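Local coordinates for TerD domain-containing protein (Streptomyces coelicolor A3, PDB 2QZ7) that is of unknown function but belongs to the TerD family and is a homologue of a telluride resistance protein, at residues I47-A52 with G58-V63; M93-D98 with A105-G110; D98-S103 with G164-R169. All coordinates share one frame; numbering follows the deposited sequence.

Interaction 1. Residues I47-A52 with G58-V63; sequences IATTYA and GRPVYV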
loop_
_atom_site.group_PDB
_atom_site.type_symbol
_atom_site.label_atom_id
_atom_site.label_comp_id
_atom_site.label_asym_id
_atom_site.label_seq_id
_atom_site.Cartn_x
_atom_site.Cartn_y
_atom_site.Cartn_z
ATOM N N ILE A 47 -3.365 0.477 0.914
ATOM C CA ILE A 47 -3.426 0.899 2.319
ATOM C C ILE A 47 -2.063 1.420 2.697
ATOM O O ILE A 47 -1.073 0.789 2.369
ATOM C CB ILE A 47 -3.763 -0.322 3.251
ATOM C CG1 ILE A 47 -5.127 -0.962 2.858
ATOM C CG2 ILE A 47 -3.762 0.129 4.703
ATOM C CD1 ILE A 47 -5.458 -2.262 3.689
ATOM N N ALA A 48 -1.995 2.549 3.411
ATOM C CA ALA A 48 -0.719 3.020 3.977
ATOM C C ALA A 48 -0.863 3.338 5.467
ATOM O O ALA A 48 -1.967 3.619 5.946
ATOM C CB ALA A 48 -0.213 4.281 3.233
ATOM N N THR A 49 0.260 3.259 6.178
ATOM C CA THR A 49 0.367 3.647 7.595
ATOM C C THR A 49 1.568 4.481 7.791
ATOM O O THR A 49 2.541 4.324 7.080
ATOM C CB THR A 49 0.468 2.429 8.501
ATOM O OG1 THR A 49 1.249 1.444 7.823
ATOM C CG2 THR A 49 -0.973 1.817 8.748
ATOM N N THR A 50 1.489 5.365 8.781
ATOM C CA THR A 50 2.569 6.264 9.154
ATOM C C THR A 50 3.014 5.858 10.570
ATOM O O THR A 50 2.213 5.249 11.342
ATOM C CB THR A 50 2.059 7.735 9.165
ATOM O OG1 THR A 50 0.920 7.826 10.033
ATOM C CG2 THR A 50 1.616 8.142 7.763
ATOM N N TYR A 51 4.289 6.145 10.857
ATOM C CA TYR A 51 4.984 5.757 12.105
ATOM C C TYR A 51 5.773 6.946 12.653
ATOM O O TYR A 51 6.423 7.673 11.889
ATOM C CB TYR A 51 5.898 4.521 11.895
ATOM C CG TYR A 51 5.060 3.363 11.403
ATOM C CD1 TYR A 51 4.444 2.479 12.315
ATOM C CD2 TYR A 51 4.799 3.193 10.038
ATOM C CE1 TYR A 51 3.623 1.445 11.863
ATOM C CE2 TYR A 51 3.957 2.173 9.583
ATOM C CZ TYR A 51 3.373 1.299 10.512
ATOM O OH TYR A 51 2.531 0.272 10.084
ATOM N N ALA A 52 5.661 7.137 13.972
ATOM C CA ALA A 52 6.342 8.185 14.741
ATOM C C ALA A 52 7.846 7.999 14.698
ATOM O O ALA A 52 8.332 6.861 14.719
ATOM C CB ALA A 52 5.876 8.170 16.202
ATOM N N GLY A 58 6.514 0.745 15.751
ATOM C CA GLY A 58 5.369 0.659 16.656
ATOM C C GLY A 58 3.978 0.613 15.999
ATOM O O GLY A 58 3.807 0.191 14.844
ATOM N N ARG A 59 2.971 1.034 16.760
ATOM C CA ARG A 59 1.623 1.150 16.250
ATOM C C ARG A 59 1.615 2.235 15.208
ATOM O O ARG A 59 2.340 3.233 15.364
ATOM C CB ARG A 59 0.655 1.592 17.322
ATOM C CG ARG A 59 0.597 0.777 18.477
ATOM C CD ARG A 59 -0.481 1.334 19.386
ATOM N NE ARG A 59 -0.736 0.318 20.384
ATOM C CZ ARG A 59 -1.646 -0.643 20.241
ATOM N NH1 ARG A 59 -2.453 -0.651 19.189
ATOM N NH2 ARG A 59 -1.747 -1.545 21.212
ATOM N N PRO A 60 0.760 2.074 14.173
ATOM C CA PRO A 60 0.569 3.148 13.222
ATOM C C PRO A 60 0.095 4.421 13.930
ATOM O O PRO A 60 -0.673 4.340 14.893
ATOM C CB PRO A 60 -0.571 2.631 12.323
ATOM C CG PRO A 60 -0.581 1.173 12.462
ATOM C CD PRO A 60 -0.030 0.865 13.831
ATOM N N VAL A 61 0.525 5.584 13.422
ATOM C CA VAL A 61 0.004 6.872 13.907
ATOM C C VAL A 61 -1.374 7.014 13.244
ATOM O O VAL A 61 -2.358 7.405 13.881
ATOM C CB VAL A 61 0.923 8.062 13.533
ATOM C CG1 VAL A 61 0.269 9.395 13.909
ATOM C CG2 VAL A 61 2.345 7.911 14.249
ATOM N N TYR A 62 -1.467 6.654 11.965
ATOM C CA TYR A 62 -2.797 6.538 11.368
ATOM C C TYR A 62 -2.759 5.633 10.154
ATOM O O TYR A 62 -1.685 5.336 9.644
ATOM C CB TYR A 62 -3.367 7.947 11.005
ATOM C CG TYR A 62 -2.511 8.786 10.100
ATOM C CD1 TYR A 62 -2.490 8.547 8.714
ATOM C CD2 TYR A 62 -1.730 9.850 10.614
ATOM C CE1 TYR A 62 -1.714 9.316 7.856
ATOM C CE2 TYR A 62 -0.939 10.622 9.771
ATOM C CZ TYR A 62 -0.936 10.363 8.400
ATOM O OH TYR A 62 -0.164 11.129 7.560
ATOM N N VAL A 63 -3.948 5.230 9.685
ATOM C CA VAL A 63 -4.104 4.341 8.550
ATOM C C VAL A 63 -4.773 5.142 7.443
ATOM O O VAL A 63 -5.664 5.979 7.716
ATOM C CB VAL A 63 -5.003 3.070 8.934
ATOM C CG1 VAL A 63 -5.339 2.167 7.670
ATOM C CG2 VAL A 63 -4.337 2.269 10.096
HETATM O O HOH W 1 4.631 4.599 15.522
#

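Interaction 2. Residues M93-D98 with A105-G110; sequences MTFELD and ARVIVG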
loop_
_atom_site.group_PDB
_atom_site.type_symbol
_atom_site.label_atom_id
_atom_site.label_comp_id
_atom_site.label_asym_id
_atom_site.label_seq_id
_atom_site.Cartn_x
_atom_site.Cartn_y
_atom_site.Cartn_z
HETATM N N MSE A 93 -2.949 6.302 -4.815
HETATM C CA MSE A 93 -2.714 7.051 -3.603
HETATM C C MSE A 93 -1.473 7.907 -3.830
HETATM O O MSE A 93 -0.392 7.386 -4.181
HETATM C CB MSE A 93 -2.456 6.072 -2.423
HETATM C CG MSE A 93 -2.357 6.806 -1.050
HETATM SE SE MSE A 93 -2.129 5.633 0.445
HETATM C CE MSE A 93 -3.903 4.899 0.443
ATOM N N THR A 94 -1.621 9.215 -3.632
ATOM C CA THR A 94 -0.479 10.153 -3.729
ATOM C C THR A 94 0.004 10.664 -2.353
ATOM O O THR A 94 -0.797 11.126 -1.555
ATOM C CB THR A 94 -0.877 11.316 -4.641
ATOM O OG1 THR A 94 -1.221 10.803 -5.934
ATOM C CG2 THR A 94 0.239 12.395 -4.775
ATOM N N PHE A 95 1.318 10.657 -2.113
ATOM C CA PHE A 95 1.891 11.141 -0.862
ATOM C C PHE A 95 2.718 12.372 -1.093
ATOM O O PHE A 95 3.612 12.363 -1.945
ATOM C CB PHE A 95 2.850 10.111 -0.204
ATOM C CG PHE A 95 2.270 8.727 -0.051
ATOM C CD1 PHE A 95 2.068 8.197 1.230
ATOM C CD2 PHE A 95 1.929 7.954 -1.163
ATOM C CE1 PHE A 95 1.550 6.934 1.390
ATOM C CE2 PHE A 95 1.402 6.658 -1.000
ATOM C CZ PHE A 95 1.236 6.166 0.290
ATOM N N GLU A 96 2.455 13.408 -0.306
ATOM C CA GLU A 96 3.279 14.582 -0.328
ATOM C C GLU A 96 4.124 14.408 0.904
ATOM O O GLU A 96 3.842 14.998 1.939
ATOM C CB GLU A 96 2.439 15.869 -0.267
ATOM C CG GLU A 96 1.434 16.079 -1.419
ATOM C CD GLU A 96 2.070 16.155 -2.821
ATOM O OE1 GLU A 96 3.203 16.688 -2.981
ATOM O OE2 GLU A 96 1.414 15.681 -3.786
ATOM N N LEU A 97 5.137 13.553 0.781
ATOM C CA LEU A 97 6.076 13.198 1.864
ATOM C C LEU A 97 6.712 14.418 2.549
ATOM O O LEU A 97 6.812 14.483 3.772
ATOM C CB LEU A 97 7.152 12.248 1.312
ATOM C CG LEU A 97 6.607 10.893 0.776
ATOM C CD1 LEU A 97 7.725 10.053 0.192
ATOM C CD2 LEU A 97 5.914 10.109 1.835
ATOM N N ASP A 98 7.090 15.400 1.747
ATOM C CA ASP A 98 7.755 16.599 2.246
ATOM C C ASP A 98 6.866 17.430 3.171
ATOM O O ASP A 98 7.361 18.244 3.916
ATOM C CB ASP A 98 8.303 17.432 1.082
ATOM C CG ASP A 98 7.210 17.969 0.138
ATOM O OD1 ASP A 98 7.492 19.012 -0.495
ATOM O OD2 ASP A 98 6.111 17.360 -0.027
ATOM N N ALA A 105 8.319 9.594 10.678
ATOM C CA ALA A 105 9.598 9.315 10.042
ATOM C C ALA A 105 9.614 8.069 9.177
ATOM O O ALA A 105 10.662 7.729 8.566
ATOM C CB ALA A 105 10.761 9.257 11.122
ATOM N N ARG A 106 8.472 7.380 9.125
ATOM C CA ARG A 106 8.358 6.179 8.318
ATOM C C ARG A 106 6.928 6.030 7.804
ATOM O O ARG A 106 5.961 6.276 8.552
ATOM C CB ARG A 106 8.770 4.958 9.158
ATOM C CG ARG A 106 8.636 3.610 8.461
ATOM C CD ARG A 106 9.411 2.540 9.327
ATOM N NE ARG A 106 9.382 1.246 8.655
ATOM C CZ ARG A 106 8.566 0.232 8.940
ATOM N NH1 ARG A 106 7.666 0.310 9.914
ATOM N NH2 ARG A 106 8.661 -0.879 8.228
ATOM N N VAL A 107 6.819 5.645 6.530
ATOM C CA VAL A 107 5.566 5.334 5.898
ATOM C C VAL A 107 5.686 3.981 5.193
ATOM O O VAL A 107 6.686 3.708 4.517
ATOM C CB VAL A 107 5.138 6.438 4.863
ATOM C CG1 VAL A 107 3.773 6.065 4.213
ATOM C CG2 VAL A 107 5.071 7.788 5.558
ATOM N N ILE A 108 4.691 3.120 5.360
ATOM C CA ILE A 108 4.668 1.923 4.572
ATOM C C ILE A 108 3.383 1.759 3.813
ATOM O O ILE A 108 2.307 2.041 4.332
ATOM C CB ILE A 108 5.179 0.665 5.338
ATOM C CG1 ILE A 108 4.836 -0.672 4.729
ATOM C CG2 ILE A 108 4.889 0.640 6.813
ATOM C CD1 ILE A 108 6.094 -1.622 5.119
ATOM N N VAL A 109 3.500 1.350 2.558
ATOM C CA VAL A 109 2.283 1.213 1.728
ATOM C C VAL A 109 2.233 -0.207 1.200
ATOM O O VAL A 109 3.266 -0.806 0.930
ATOM C CB VAL A 109 2.237 2.295 0.603
ATOM C CG1 VAL A 109 3.395 2.156 -0.304
ATOM C CG2 VAL A 109 0.914 2.218 -0.201
ATOM N N GLY A 110 1.023 -0.744 1.116
ATOM C CA GLY A 110 0.792 -2.096 0.647
ATOM C C GLY A 110 -0.583 -2.220 -0.005
ATOM O O GLY A 110 -1.286 -1.207 -0.241
#

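Interaction 3. Residues D98-S103 with G164-R169; sequences DRLSPS and GAWEFR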
loop_
_atom_site.group_PDB
_atom_site.type_symbol
_atom_site.label_atom_id
_atom_site.label_comp_id
_atom_site.label_asym_id
_atom_site.label_seq_id
_atom_site.Cartn_x
_atom_site.Cartn_y
_atom_site.Cartn_z
ATOM N N ASP A 98 7.090 15.400 1.747
ATOM C CA ASP A 98 7.755 16.599 2.246
ATOM C C ASP A 98 6.866 17.430 3.171
ATOM O O ASP A 98 7.361 18.244 3.916
ATOM C CB ASP A 98 8.303 17.432 1.082
ATOM C CG ASP A 98 7.210 17.969 0.138
ATOM O OD1 ASP A 98 7.492 19.012 -0.495
ATOM O OD2 ASP A 98 6.111 17.360 -0.027
ATOM N N ARG A 99 5.566 17.148 3.175
ATOM C CA ARG A 99 4.598 17.892 3.988
ATOM C C ARG A 99 4.171 17.180 5.272
ATOM O O ARG A 99 3.392 17.720 6.056
ATOM C CB ARG A 99 3.374 18.236 3.133
ATOM C CG ARG A 99 3.674 19.313 2.072
ATOM C CD ARG A 99 2.456 19.551 1.185
ATOM N NE ARG A 99 1.226 19.612 1.988
ATOM C CZ ARG A 99 0.056 19.064 1.649
ATOM N NH1 ARG A 99 -0.981 19.197 2.476
ATOM N NH2 ARG A 99 -0.082 18.385 0.501
ATOM N N LEU A 100 4.681 15.965 5.483
ATOM C CA LEU A 100 4.483 15.234 6.735
ATOM C C LEU A 100 5.227 15.880 7.892
ATOM O O LEU A 100 6.376 16.320 7.737
ATOM C CB LEU A 100 4.985 13.792 6.595
ATOM C CG LEU A 100 4.197 12.902 5.627
ATOM C CD1 LEU A 100 4.931 11.584 5.333
ATOM C CD2 LEU A 100 2.836 12.612 6.235
ATOM N N SER A 101 4.562 15.901 9.050
ATOM C CA SER A 101 5.142 16.320 10.344
ATOM C C SER A 101 6.524 15.715 10.530
ATOM O O SER A 101 6.721 14.559 10.173
ATOM C CB SER A 101 4.241 15.810 11.478
ATOM O OG SER A 101 4.887 15.904 12.744
ATOM N N PRO A 102 7.488 16.474 11.110
ATOM C CA PRO A 102 8.797 15.892 11.428
ATOM C C PRO A 102 8.676 14.695 12.370
ATOM O O PRO A 102 9.483 13.770 12.316
ATOM C CB PRO A 102 9.541 17.061 12.122
ATOM C CG PRO A 102 8.908 18.271 11.534
ATOM C CD PRO A 102 7.443 17.901 11.474
ATOM N N SER A 103 7.654 14.699 13.214
ATOM C CA SER A 103 7.417 13.589 14.121
ATOM C C SER A 103 6.986 12.258 13.425
ATOM O O SER A 103 6.964 11.219 14.067
ATOM C CB SER A 103 6.412 14.004 15.203
ATOM O OG SER A 103 5.107 14.172 14.655
ATOM N N GLY A 164 16.891 14.288 7.055
ATOM C CA GLY A 164 15.441 14.425 7.067
ATOM C C GLY A 164 14.816 14.158 5.722
ATOM O O GLY A 164 13.594 14.145 5.597
ATOM N N ALA A 165 15.647 13.965 4.699
ATOM C CA ALA A 165 15.123 13.616 3.372
ATOM C C ALA A 165 14.563 12.191 3.325
ATOM O O ALA A 165 15.153 11.262 3.892
ATOM C CB ALA A 165 16.179 13.803 2.303
ATOM N N TRP A 166 13.429 12.059 2.633
ATOM C CA TRP A 166 12.754 10.794 2.371
ATOM C C TRP A 166 13.404 9.907 1.333
ATOM O O TRP A 166 13.697 10.341 0.223
ATOM C CB TRP A 166 11.310 11.057 1.933
ATOM C CG TRP A 166 10.494 11.625 3.032
ATOM C CD1 TRP A 166 10.243 12.938 3.249
ATOM C CD2 TRP A 166 9.845 10.900 4.105
ATOM N NE1 TRP A 166 9.461 13.085 4.381
ATOM C CE2 TRP A 166 9.210 11.852 4.924
ATOM C CE3 TRP A 166 9.737 9.542 4.438
ATOM C CZ2 TRP A 166 8.500 11.497 6.077
ATOM C CZ3 TRP A 166 9.020 9.181 5.555
ATOM C CH2 TRP A 166 8.403 10.152 6.369
ATOM N N GLU A 167 13.565 8.641 1.698
ATOM C CA GLU A 167 14.115 7.632 0.809
ATOM C C GLU A 167 13.152 6.475 0.623
ATOM O O GLU A 167 12.315 6.218 1.480
ATOM C CB GLU A 167 15.483 7.162 1.317
ATOM C CG GLU A 167 16.480 8.264 1.228
ATOM C CD GLU A 167 17.788 7.987 1.935
ATOM O OE1 GLU A 167 17.847 7.110 2.826
ATOM O OE2 GLU A 167 18.754 8.674 1.595
ATOM N N PHE A 168 13.253 5.817 -0.531
ATOM C CA PHE A 168 12.401 4.711 -0.879
ATOM C C PHE A 168 13.165 3.409 -0.689
ATOM O O PHE A 168 14.364 3.343 -0.909
ATOM C CB PHE A 168 11.918 4.873 -2.336
ATOM C CG PHE A 168 11.589 3.583 -3.024
ATOM C CD1 PHE A 168 10.341 2.993 -2.877
ATOM C CD2 PHE A 168 12.524 2.981 -3.864
ATOM C CE1 PHE A 168 10.044 1.815 -3.545
ATOM C CE2 PHE A 168 12.228 1.795 -4.526
ATOM C CZ PHE A 168 11.002 1.214 -4.358
ATOM N N ARG A 169 12.454 2.379 -0.269
ATOM C CA ARG A 169 12.973 1.028 -0.354
ATOM C C ARG A 169 11.866 0.116 -0.797
ATOM O O ARG A 169 10.733 0.244 -0.330
ATOM C CB ARG A 169 13.598 0.561 0.961
ATOM C CG ARG A 169 15.055 0.866 0.953
ATOM C CD ARG A 169 15.725 0.652 2.234
ATOM N NE ARG A 169 16.285 -0.691 2.368
ATOM C CZ ARG A 169 16.707 -1.178 3.526
ATOM N NH1 ARG A 169 16.652 -0.418 4.622
ATOM N NH2 ARG A 169 17.204 -2.405 3.588
#

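Interaction 1. Residues I47-A52 with G58-V63
T50 stands over one face of the Y62 ring. Its OG1 lies 3.2 Å above the ring plane, over the centre. Its CB also makes a CH-pi contact, 4.2 Å from the ring centroid and 16° off the normal. The first torsion of T50 (chi1 55°) sets OG1 between N and the carbonyl carbon. There the hydroxyl covers the ring and also accepts a bent hydrogen bond from Y62 N, at 3.3 Å. The T50 carbonyl O receives a shorter bond from V61 N, at 2.7 Å.

T49 and Y51 point to the opposite side of the strand from T50. T49 CG2 packs beside V63 CG2 at 3.7 Å, and P60 CB lies equally near it. The two side chains of each pair run the same way. Y51 meets the loop with its ring edge: G58 O sits near the ring plane, 3.2 Å from Y51 CE1. The neighbouring hydroxyl, Y51 OH, is hydrogen-bonded to T49 OG1 at 2.9 Å. One water joins A52 N to R59 O. At the loop end, V61 CG2 packs against A52 CB.

This is a beta hairpin of strands 44-52 and 62-64. Strand 62-64 is outermost within the chain in its sheet. Strand 44-52 continues the sheet by pairing with strand 104-113, where Y51 makes a cation-pi contact with R106. D72 hydrogen-bonds Y62 OH, and helix 179-185 covers I47 and V63.

Interaction 2. Residues M93-D98 with A105-G110
F95 and V107 meet across the interior of a beta sandwich, one from each sheet. The ring of F95 approaches V107 obliquely, with CE1 3.7 Å from V107 CG1. F95 CD1 is a little farther from the same methyl, at 4.0 Å. V107 CG1 is therefore the branch that does the touching. It points opposite to the backbone N (chi1 -180°). At the far end of the ring, V109 CG2 lies at the ring edge, 4.0 Å from F95 CZ. V109 CB is equally near that ring atom. The ring therefore spans two residues of strand 104-113 that alternate to the same side. V109 CG2 points opposite to the backbone N, while CG1 takes the place between N and the carbonyl carbon (chi1 61°). L97 adds a looser touch: its CD2 is 4.5 Å from V107 CG2. There is no hydrogen bond between the two segments, so van der Waals packing alone joins them. All four touching residues are buried. The surface covered is modest, 167 Å² over both sides.

Next come the residues that flank this layer. F95 packs on V26 and V28 of strand 26-31, beside its own strand, and L97, in a short 3-10 turn after that strand, leans on F158. V109 rests on I46 and A156, from the two strands that border strand 104-113.

R106, on the other face of strand 104-113, pairs with E157. Opposite Y51, that strand has a classic beta bulge at A105 and R106.

Strand 91-95 lies between strands 75-77 and 26-31 in one sheet. Strand 104-113 lies between strands 44-52 and 152-160 in the other.

Interaction 3. Residues D98-S103 with G164-R169
L100 and W166 meet where a loop joining the two sheets of the beta sandwich comes up against an end strand. The loop follows strand 91-95 and leads into strand 104-113. Strand 166-175 is outermost within the chain in its sheet.

The apolar contact is small and rests on one methyl group. L100 CD1 lies 3.6 Å from W166 CZ2 and 3.9 Å from W166 CH2, so it touches the six-membered part of the indole. The two side chains cross at about a right angle, and the methyl approaches the ring obliquely. L100 is extended about its second torsion (chi2 168°), which puts CD1 at the far end of the side chain from CA. W166 has CG opposite its carbonyl carbon (chi1 -67°) and the indole turned across that bond (chi2 96°). This carries the ring toward the loop. Both residues are buried, and the two segments cover 130 Å² of surface between them. D98, at the start of the loop, is exposed. Its CB points away from strand 166-175, and its part in the contact comes from the backbone: D98 N and W166 NE1 are 4.2 Å apart.

No hydrogen bond runs directly between the segments. Polar links are indirect. R160 serves both: its NH2 bonds to S101 O and its NH1 to G164 O. R160 belongs to strand 152-160, the neighbour of strand 166-175 in the sheet, and both L100 and W166 pack on its side chain.

Within the loop, a hydrogen bond between side chains bridges P102. Either hydroxyl could be the donor: S101 OG and S103 OG are 2.6 Å apart.

How the interactions relate
The three interactions lie in one TerD domain, a sandwich of two antiparallel sheets. Interaction 1 closes first along the chain, as an edge hairpin. Interactions 2 and 3 follow, with alternating segments that share D98. Strands 44-52 and 104-113 are neighbours, so interactions 1 and 2 are joined by the backbone, with Y51 N 2.9 Å from R106 O; their centres are about 10 Å apart. Interactions 2 and 3 are closer, about 8 Å between centres, and W166 CH2 touches the backbone of A105. Interactions 1 and 3 have centres about 14 Å apart, yet Y62 OH touches L100 CD2. Together they tie hairpin edge, sandwich core and connecting loop into continuous packing.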